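Local atomic coordinates of water stress and hypersensitive response domain-containing protein (Archaeoglobus fulgidus DSM 4304, PDB entry 3BUT), a protein that is of unknown function but has a late embryogenesis abundant (LEA_2) type beta-sheet domain and may bind lipids. Residues V32-S37 with P102-G107; E44-K49 with R81-T86; Q17-A22 with T68-L73. The protein carries 4 engineered substitutions. One frame throughout, in Å; residues are numbered along the deposited sequence. Where two conformers were deposited one is given.

Contact 1 of 3, residues V32-S37 with P102-G107; sequences VPIVVS and PTIEIG. Engineered in segment 102-107: Ile-106 (natural residue Val).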
loop_
_atom_site.group_PDB
_atom_site.type_symbol
_atom_site.label_atom_id
_atom_site.label_comp_id
_atom_site.label_asym_id
_atom_site.label_seq_id
_atom_site.Cartn_x
_atom_site.Cartn_y
_atom_site.Cartn_z
ATOM N N VAL A 32 33.760 -29.570 -3.782
ATOM C CA VAL A 32 32.629 -30.403 -3.353
ATOM C C VAL A 32 31.316 -29.645 -3.623
ATOM O O VAL A 32 31.350 -28.429 -3.824
ATOM C CB VAL A 32 32.751 -30.818 -1.855
ATOM C CG1 VAL A 32 33.949 -31.731 -1.651
ATOM C CG2 VAL A 32 32.833 -29.604 -0.952
ATOM N N PRO A 33 30.164 -30.354 -3.671
ATOM C CA PRO A 33 28.935 -29.613 -3.949
ATOM C C PRO A 33 28.381 -28.870 -2.741
ATOM O O PRO A 33 28.565 -29.307 -1.605
ATOM C CB PRO A 33 27.960 -30.703 -4.391
ATOM C CG PRO A 33 28.408 -31.908 -3.683
ATOM C CD PRO A 33 29.903 -31.799 -3.527
ATOM N N ILE A 34 27.726 -27.743 -3.006
ATOM C CA ILE A 34 27.031 -26.971 -1.986
ATOM C C ILE A 34 25.595 -27.463 -1.996
ATOM O O ILE A 34 25.019 -27.659 -3.065
ATOM C CB ILE A 34 27.067 -25.461 -2.317
ATOM C CG1 ILE A 34 28.496 -24.919 -2.242
ATOM C CG2 ILE A 34 26.148 -24.655 -1.392
ATOM C CD1 ILE A 34 28.626 -23.479 -2.731
ATOM N N VAL A 35 25.025 -27.710 -0.822
ATOM C CA VAL A 35 23.582 -27.923 -0.726
ATOM C C VAL A 35 22.956 -26.756 0.035
ATOM O O VAL A 35 23.376 -26.444 1.142
ATOM C CB VAL A 35 23.215 -29.265 -0.043
ATOM C CG1 VAL A 35 21.722 -29.563 -0.215
ATOM C CG2 VAL A 35 24.048 -30.400 -0.602
ATOM N N VAL A 36 21.983 -26.093 -0.583
ATOM C CA VAL A 36 21.164 -25.108 0.110
ATOM C C VAL A 36 19.872 -25.831 0.458
ATOM O O VAL A 36 19.001 -25.990 -0.394
ATOM C CB VAL A 36 20.860 -23.859 -0.765
ATOM C CG1 VAL A 36 20.124 -22.801 0.049
ATOM C CG2 VAL A 36 22.136 -23.266 -1.340
ATOM N N SER A 37 19.762 -26.294 1.700
ATOM C CA SER A 37 18.606 -27.100 2.123
ATOM C C SER A 37 17.325 -26.272 2.278
ATOM O O SER A 37 16.215 -26.798 2.207
ATOM C CB SER A 37 18.919 -27.837 3.419
ATOM O OG SER A 37 19.289 -26.914 4.424
ATOM N N PRO A 102 20.106 -18.293 4.220
ATOM C CA PRO A 102 20.122 -19.656 3.696
ATOM C C PRO A 102 20.857 -20.635 4.601
ATOM O O PRO A 102 21.817 -20.265 5.282
ATOM C CB PRO A 102 20.849 -19.517 2.361
ATOM C CG PRO A 102 21.699 -18.322 2.507
ATOM C CD PRO A 102 20.989 -17.398 3.448
ATOM N N THR A 103 20.365 -21.869 4.615
ATOM C CA THR A 103 20.984 -22.965 5.331
ATOM C C THR A 103 21.838 -23.723 4.335
ATOM O O THR A 103 21.320 -24.442 3.485
ATOM C CB THR A 103 19.933 -23.919 5.918
ATOM O OG1 THR A 103 18.979 -23.171 6.678
ATOM C CG2 THR A 103 20.591 -24.938 6.821
ATOM N N ILE A 104 23.148 -23.538 4.446
ATOM C CA ILE A 104 24.117 -24.128 3.538
ATOM C C ILE A 104 24.737 -25.325 4.219
ATOM O O ILE A 104 25.300 -25.197 5.304
ATOM C CB ILE A 104 25.225 -23.111 3.171
ATOM C CG1 ILE A 104 24.618 -21.866 2.520
ATOM C CG2 ILE A 104 26.271 -23.754 2.268
ATOM C CD1 ILE A 104 25.576 -20.704 2.408
ATOM N N GLU A 105 24.630 -26.490 3.589
ATOM C CA GLU A 105 25.135 -27.719 4.179
ATOM C C GLU A 105 26.372 -28.189 3.438
ATOM O O GLU A 105 26.310 -28.508 2.249
ATOM C CB GLU A 105 24.071 -28.826 4.161
ATOM C CG GLU A 105 22.764 -28.485 4.882
ATOM C CD GLU A 105 21.738 -29.617 4.853
ATOM O OE1 GLU A 105 21.851 -30.527 4.003
ATOM O OE2 GLU A 105 20.804 -29.589 5.684
ATOM N N ILE A 106 27.505 -28.189 4.134
ATOM C CA ILE A 106 28.681 -28.936 3.692
ATOM C C ILE A 106 29.130 -29.806 4.877
ATOM O O ILE A 106 29.858 -29.351 5.768
ATOM C CB ILE A 106 29.831 -28.033 3.137
ATOM C CG1 ILE A 106 29.310 -27.062 2.063
ATOM C CG2 ILE A 106 30.947 -28.906 2.546
ATOM C CD1 ILE A 106 30.226 -25.888 1.750
ATOM N N GLY A 107 28.652 -31.050 4.888
ATOM C CA GLY A 107 28.900 -31.970 5.989
ATOM C C GLY A 107 27.635 -32.667 6.452
ATOM O O GLY A 107 27.683 -33.574 7.286
#
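The carbonyl oxygen Val-35 O is gripped twice from the facing strand, by one hydrogen bond and one CA-H...O contact. The amide Glu-105 N meets it at 2.7 Å, almost straight at 175° and nearly along the C=O axis, and Ile-104 CA makes the CA-H...O contact. The return bond from Val-35 N to Glu-105 O is weak, at 3.4 Å. Two residues on, Thr-103 O accepts a more bent bond from Ser-37 N at 3.0 Å, with a CA-H...O contact from Val-36 CA. This is antiparallel pairing of strands 34-45 and 93-105, the two inner strands of the four-stranded sheet in this LEA-type, E-set-like domain: Val-35 and Glu-105 form a hydrogen-bonded pair, Val-36 and Ile-104 a non-hydrogen-bonded one. On the Val-36 and Ile-104 face, the branches Ile-34 CG2 and Ile-104 CG2 lie side by side 3.8 Å apart, both anti to their backbone N. Farther along, Val-36 CG1 leans on Pro-102 CB. The other face is more polar. Glu-105, extended beyond CG, brings OE2 to 3.3 Å from Ser-37 OG, a weak approach at best, and lays its carboxylate along Ser-37 CB. Beyond the strand ends, the engineered Ile-106 crosses Val-32 obliquely, CG2 to CG2.

Contact 2 of 3, residues E44-K49 with R81-T86; sequences EMNGVK and REWWVT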
loop_
_atom_site.group_PDB
_atom_site.type_symbol
_atom_site.label_atom_id
_atom_site.label_comp_id
_atom_site.label_asym_id
_atom_site.label_seq_id
_atom_site.Cartn_x
_atom_site.Cartn_y
_atom_site.Cartn_z
ATOM N N GLU A 44 11.063 -6.424 7.226
ATOM C CA GLU A 44 10.615 -5.420 8.181
ATOM C C GLU A 44 10.395 -4.105 7.466
ATOM O O GLU A 44 11.179 -3.719 6.602
ATOM C CB GLU A 44 11.613 -5.245 9.333
ATOM C CG GLU A 44 11.680 -6.425 10.284
ATOM C CD GLU A 44 12.334 -6.093 11.615
ATOM O OE1 GLU A 44 12.277 -4.920 12.047
ATOM O OE2 GLU A 44 12.894 -7.018 12.239
HETATM N N MSE A 45 9.299 -3.439 7.813
HETATM C CA MSE A 45 8.941 -2.145 7.249
HETATM C C MSE A 45 8.582 -1.222 8.418
HETATM O O MSE A 45 7.593 -1.458 9.112
HETATM C CB MSE A 45 7.766 -2.297 6.276
HETATM C CG MSE A 45 8.042 -3.221 5.086
HETATM SE SE MSE A 45 6.498 -3.554 3.953
HETATM C CE MSE A 45 6.532 -1.930 2.875
ATOM N N ASN A 46 9.410 -0.199 8.637
ATOM C CA ASN A 46 9.364 0.674 9.834
ATOM C C ASN A 46 9.288 -0.040 11.190
ATOM O O ASN A 46 8.604 0.425 12.103
ATOM C CB ASN A 46 8.226 1.693 9.741
ATOM C CG ASN A 46 8.332 2.592 8.536
ATOM O OD1 ASN A 46 9.428 2.946 8.093
ATOM N ND2 ASN A 46 7.181 2.992 8.007
ATOM N N GLY A 47 9.983 -1.164 11.320
ATOM C CA GLY A 47 9.934 -1.944 12.552
ATOM C C GLY A 47 8.693 -2.805 12.730
ATOM O O GLY A 47 8.510 -3.411 13.780
ATOM N N VAL A 48 7.828 -2.852 11.720
ATOM C CA VAL A 48 6.767 -3.855 11.675
ATOM C C VAL A 48 7.301 -5.052 10.887
ATOM O O VAL A 48 7.740 -4.900 9.749
ATOM C CB VAL A 48 5.478 -3.319 11.000
ATOM C CG1 VAL A 48 4.387 -4.384 10.986
ATOM C CG2 VAL A 48 4.980 -2.064 11.700
ATOM N N LYS A 49 7.280 -6.232 11.497
ATOM C CA LYS A 49 7.738 -7.446 10.827
ATOM C C LYS A 49 6.617 -8.041 9.977
ATOM O O LYS A 49 5.798 -8.821 10.465
ATOM C CB LYS A 49 8.261 -8.463 11.843
ATOM C CG LYS A 49 9.072 -9.594 11.228
ATOM C CD LYS A 49 10.023 -10.235 12.236
ATOM C CE LYS A 49 9.293 -11.101 13.256
ATOM N NZ LYS A 49 10.256 -11.783 14.168
ATOM N N ARG A 81 -1.084 -4.610 6.881
ATOM C CA ARG A 81 -2.089 -3.595 7.225
ATOM C C ARG A 81 -1.734 -2.784 8.474
ATOM O O ARG A 81 -2.325 -1.724 8.717
ATOM C CB ARG A 81 -3.476 -4.219 7.401
ATOM C CG ARG A 81 -4.152 -4.672 6.114
ATOM C CD ARG A 81 -5.543 -5.261 6.375
ATOM N NE ARG A 81 -5.526 -6.422 7.271
ATOM C CZ ARG A 81 -5.968 -6.420 8.529
ATOM N NH1 ARG A 81 -6.470 -5.317 9.069
ATOM N NH2 ARG A 81 -5.903 -7.530 9.253
ATOM N N GLU A 82 -0.798 -3.279 9.276
ATOM C CA GLU A 82 -0.350 -2.506 10.428
ATOM C C GLU A 82 0.926 -1.731 10.125
ATOM O O GLU A 82 1.378 -0.931 10.936
ATOM C CB GLU A 82 -0.243 -3.357 11.702
ATOM C CG GLU A 82 0.649 -4.578 11.616
ATOM C CD GLU A 82 0.737 -5.322 12.936
ATOM O OE1 GLU A 82 -0.318 -5.538 13.574
ATOM O OE2 GLU A 82 1.863 -5.696 13.331
ATOM N N TRP A 83 1.484 -1.959 8.939
ATOM C CA TRP A 83 2.600 -1.153 8.450
ATOM C C TRP A 83 2.071 0.195 7.991
ATOM O O TRP A 83 2.693 1.227 8.230
ATOM C CB TRP A 83 3.349 -1.849 7.298
ATOM C CG TRP A 83 3.953 -0.865 6.320
ATOM C CD1 TRP A 83 5.080 -0.120 6.501
ATOM C CD2 TRP A 83 3.425 -0.484 5.040
ATOM N NE1 TRP A 83 5.298 0.682 5.412
ATOM C CE2 TRP A 83 4.298 0.484 4.502
ATOM C CE3 TRP A 83 2.300 -0.870 4.298
ATOM C CZ2 TRP A 83 4.087 1.072 3.255
ATOM C CZ3 TRP A 83 2.093 -0.289 3.057
ATOM C CH2 TRP A 83 2.986 0.671 2.546
ATOM N N TRP A 84 0.917 0.171 7.331
ATOM C CA TRP A 84 0.334 1.363 6.734
ATOM C C TRP A 84 0.242 2.549 7.694
ATOM O O TRP A 84 0.543 3.684 7.312
ATOM C CB TRP A 84 -1.025 1.051 6.097
ATOM C CG TRP A 84 -1.655 2.265 5.495
ATOM C CD1 TRP A 84 -2.778 2.898 5.927
ATOM C CD2 TRP A 84 -1.166 3.025 4.378
ATOM N NE1 TRP A 84 -3.035 3.996 5.140
ATOM C CE2 TRP A 84 -2.059 4.097 4.183
ATOM C CE3 TRP A 84 -0.066 2.896 3.515
ATOM C CZ2 TRP A 84 -1.890 5.036 3.163
ATOM C CZ3 TRP A 84 0.102 3.831 2.505
ATOM C CH2 TRP A 84 -0.804 4.886 2.339
ATOM N N VAL A 85 -0.142 2.271 8.940
ATOM C CA VAL A 85 -0.150 3.258 10.020
ATOM C C VAL A 85 1.193 3.984 10.128
ATOM O O VAL A 85 1.236 5.215 10.157
ATOM C CB VAL A 85 -0.465 2.589 11.389
ATOM C CG1 VAL A 85 -0.605 3.636 12.495
ATOM C CG2 VAL A 85 -1.725 1.730 11.301
ATOM N N THR A 86 2.271 3.203 10.157
ATOM C CA THR A 86 3.632 3.708 10.355
ATOM C C THR A 86 4.139 4.494 9.154
ATOM O O THR A 86 4.919 5.437 9.310
ATOM C CB THR A 86 4.637 2.565 10.665
ATOM O OG1 THR A 86 4.867 1.776 9.492
ATOM C CG2 THR A 86 4.119 1.661 11.752
#
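The selenium of Met-45, a selenomethionine, sits over the indole of Trp-83, with SE 4.4 Å from the centroid of the five-membered ring and only 7° off its normal. This Met-aromatic contact is extended by a bend at chi3 (81°), which carries methyl CE over the same face, 3.7 Å from Trp-83 CE2 and displaced toward the rim. Met-45 CB meets the pyrrole part of the indole, 3.5 Å from Trp-83 CD1. Met-45 opens a type I' turn that ends at Val-48, the tight two-residue connection of a beta hairpin, with Asn-46 and Gly-47 both at positive phi. From this turn Asn-46 reaches the helix: ND2 donates to Thr-86 OG1 over 3.0 Å, close to straight and within the amide plane. The hydroxyl passes the bond on, since Thr-86 OG1 donates to a lone pair of Trp-83 O at 2.6 Å, which fixes its rotation. The far end of the amide is held too, Asn-46 OD1 accepting from Lys-95 N. Val-48 fills the other flank, its CG2 against Thr-86 CG2 (3.8 Å) and its CG1 crossing obliquely over the Glu-82 chain. The tip of hairpin 34-45/48-61 thus packs against residues 82-86, mostly on helix 83-89, while Trp-83 NE1 bonds to Thr-94 OG1 of strand 93-105 and its ring touches Phe-122 of strand 111-123 and Val-50 of strand 48-61.

Contact 3 of 3, residues Q17-A22 with T68-L73; sequences QTEIVA and TLKFSL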
loop_
_atom_site.group_PDB
_atom_site.type_symbol
_atom_site.label_atom_id
_atom_site.label_comp_id
_atom_site.label_asym_id
_atom_site.label_seq_id
_atom_site.Cartn_x
_atom_site.Cartn_y
_atom_site.Cartn_z
ATOM N N GLN A 17 -2.150 -12.905 -0.110
ATOM C CA GLN A 17 -0.703 -12.981 0.038
ATOM C C GLN A 17 0.036 -12.387 -1.157
ATOM O O GLN A 17 -0.408 -12.511 -2.301
ATOM C CB GLN A 17 -0.267 -14.429 0.284
ATOM C CG GLN A 17 0.912 -14.562 1.241
ATOM C CD GLN A 17 1.212 -16.002 1.635
ATOM O OE1 GLN A 17 1.293 -16.889 0.786
ATOM N NE2 GLN A 17 1.396 -16.233 2.930
ATOM N N THR A 18 1.161 -11.735 -0.870
ATOM C CA THR A 18 2.010 -11.108 -1.886
ATOM C C THR A 18 3.361 -11.817 -1.903
ATOM O O THR A 18 3.982 -11.986 -0.856
ATOM C CB THR A 18 2.217 -9.595 -1.583
ATOM O OG1 THR A 18 0.948 -8.937 -1.496
ATOM C CG2 THR A 18 3.074 -8.913 -2.652
ATOM N N GLU A 19 3.815 -12.226 -3.087
ATOM C CA GLU A 19 5.105 -12.901 -3.231
ATOM C C GLU A 19 6.121 -12.035 -3.959
ATOM O O GLU A 19 5.812 -11.402 -4.962
ATOM C CB GLU A 19 4.933 -14.237 -3.963
ATOM C CG GLU A 19 6.211 -15.077 -4.097
ATOM C CD GLU A 19 6.051 -16.238 -5.061
ATOM O OE1 GLU A 19 4.970 -16.373 -5.670
ATOM O OE2 GLU A 19 7.010 -17.019 -5.216
ATOM N N ILE A 20 7.330 -12.003 -3.420
ATOM C CA ILE A 20 8.469 -11.422 -4.099
ATOM C C ILE A 20 9.412 -12.583 -4.378
ATOM O O ILE A 20 9.620 -13.429 -3.512
ATOM C CB ILE A 20 9.149 -10.333 -3.240
ATOM C CG1 ILE A 20 8.151 -9.210 -2.930
ATOM C CG2 ILE A 20 10.376 -9.764 -3.953
ATOM C CD1 ILE A 20 8.582 -8.264 -1.810
ATOM N N VAL A 21 9.951 -12.640 -5.594
ATOM C CA VAL A 21 10.871 -13.699 -5.978
ATOM C C VAL A 21 12.248 -13.102 -6.215
ATOM O O VAL A 21 12.409 -12.217 -7.052
ATOM C CB VAL A 21 10.403 -14.449 -7.255
ATOM C CG1 VAL A 21 11.318 -15.633 -7.556
ATOM C CG2 VAL A 21 8.972 -14.927 -7.114
ATOM N N ALA A 22 13.230 -13.585 -5.458
ATOM C CA ALA A 22 14.622 -13.224 -5.666
ATOM C C ALA A 22 15.303 -14.358 -6.419
ATOM O O ALA A 22 15.117 -15.523 -6.077
ATOM C CB ALA A 22 15.311 -12.974 -4.329
ATOM N N THR A 68 21.200 -20.806 -10.737
ATOM C CA THR A 68 20.271 -19.790 -10.260
ATOM C C THR A 68 19.423 -20.373 -9.130
ATOM O O THR A 68 18.750 -21.383 -9.307
ATOM C CB THR A 68 19.403 -19.222 -11.399
ATOM O OG1 THR A 68 20.256 -18.605 -12.367
ATOM C CG2 THR A 68 18.411 -18.172 -10.882
ATOM N N LEU A 69 19.502 -19.742 -7.961
ATOM C CA LEU A 69 18.678 -20.098 -6.811
ATOM C C LEU A 69 17.473 -19.171 -6.711
ATOM O O LEU A 69 17.599 -17.974 -6.947
ATOM C CB LEU A 69 19.480 -19.990 -5.513
ATOM C CG LEU A 69 20.845 -20.658 -5.333
ATOM C CD1 LEU A 69 21.293 -20.470 -3.897
ATOM C CD2 LEU A 69 20.827 -22.127 -5.703
ATOM N N LYS A 70 16.329 -19.742 -6.330
ATOM C CA LYS A 70 15.068 -19.007 -6.210
ATOM C C LYS A 70 14.623 -18.920 -4.748
ATOM O O LYS A 70 14.485 -19.942 -4.058
ATOM C CB LYS A 70 13.981 -19.671 -7.074
ATOM C CG LYS A 70 12.542 -19.226 -6.793
ATOM C CD LYS A 70 11.537 -20.164 -7.459
ATOM C CE LYS A 70 10.264 -20.330 -6.625
ATOM N NZ LYS A 70 9.313 -19.180 -6.722
ATOM N N PHE A 71 14.403 -17.693 -4.289
ATOM C CA PHE A 71 13.917 -17.416 -2.946
ATOM C C PHE A 71 12.530 -16.769 -3.036
ATOM O O PHE A 71 12.365 -15.685 -3.596
ATOM C CB PHE A 71 14.906 -16.520 -2.187
ATOM C CG PHE A 71 16.303 -17.088 -2.102
ATOM C CD1 PHE A 71 16.631 -18.024 -1.127
ATOM C CD2 PHE A 71 17.288 -16.685 -2.995
ATOM C CE1 PHE A 71 17.915 -18.562 -1.047
ATOM C CE2 PHE A 71 18.569 -17.213 -2.925
ATOM C CZ PHE A 71 18.887 -18.150 -1.944
ATOM N N SER A 72 11.531 -17.466 -2.508
ATOM C CA SER A 72 10.165 -16.985 -2.508
ATOM C C SER A 72 9.877 -16.310 -1.179
ATOM O O SER A 72 9.838 -16.963 -0.139
ATOM C CB SER A 72 9.200 -18.149 -2.738
ATOM O OG SER A 72 7.855 -17.712 -2.696
ATOM N N LEU A 73 9.683 -14.998 -1.219
ATOM C CA LEU A 73 9.436 -14.223 -0.015
ATOM C C LEU A 73 7.977 -13.823 0.017
ATOM O O LEU A 73 7.542 -13.001 -0.787
ATOM C CB LEU A 73 10.326 -12.979 0.013
ATOM C CG LEU A 73 11.765 -13.094 -0.507
ATOM C CD1 LEU A 73 12.391 -11.719 -0.637
ATOM C CD2 LEU A 73 12.618 -13.984 0.379
#
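Four backbone hydrogen bonds join these segments as neighbouring antiparallel strands, 17-27 and 66-76, of the three-stranded sheet in this LEA-type domain. Two of them run from Ile-20 N to Leu-73 O and from Leu-73 N to Ile-20 O, both 2.8 Å; Ala-22 and Phe-71 exchange the other two, and Val-21 faces Ser-72 in the non-hydrogen-bonded pair between. Every bond is within about 13° of straight, so the pairing is regular. On the face that carries Val-21 and Ser-72, a polar group spans the strands. Ser-72 OG, anti to its backbone N (chi1 178°), donates to Glu-19 OE2 at 2.7 Å, approaching from above the carboxylate plane. The same OE2 makes a salt bridge with Lys-70 NZ at 3.5 Å, so one oxygen serves two partners. The bent Lys-70 chain crosses Val-21 obliquely, CG lying 3.9 Å from Val-21 CG1. On the reverse face, Ala-22 CB lies 4.2 Å from Phe-71 CB, and Ile-20 CG2 lies 4.3 Å from Leu-73 CD1. The glutamate reaches its partners by extension, CG anti to the backbone N and the chain straight beyond it, while its OE1 accepts from Val-12 N and so steadies the carboxylate from the connection between strands 3-10 and 17-27. An alanine in place of Glu-19 removes the carboxylate that Ser-72 OG, Lys-70 NZ and Val-12 N share, and would probably weaken the link between the strands and the hold on that connection. Tyr-39 of the other sheet meets Phe-71 edge-to-face, and its OH is hydrogen-bonded to Ser-72 N.

In the fold
From the N terminus, strand 17-27 comes first, and contact 3 closes when strand 66-76 returns beside it. Before that, strand 34-45 has begun both other contacts: 32-37 near its start and 44-49 at its far end. Contact 2 closes next, at helix 83-89, and contact 1 last, at the end of strand 93-105. Contact 2 is therefore nested within contact 1, and contact 3 crosses both. Contacts 1 and 2 hold opposite ends of the four-stranded sheet, their centres about 33 Å apart. Contacts 1 and 3 touch where Val-36 CG2 lies 3.9 Å from Leu-69 CD1, one of the places where the two sheets meet; contacts 2 and 3 also touch the second subunit.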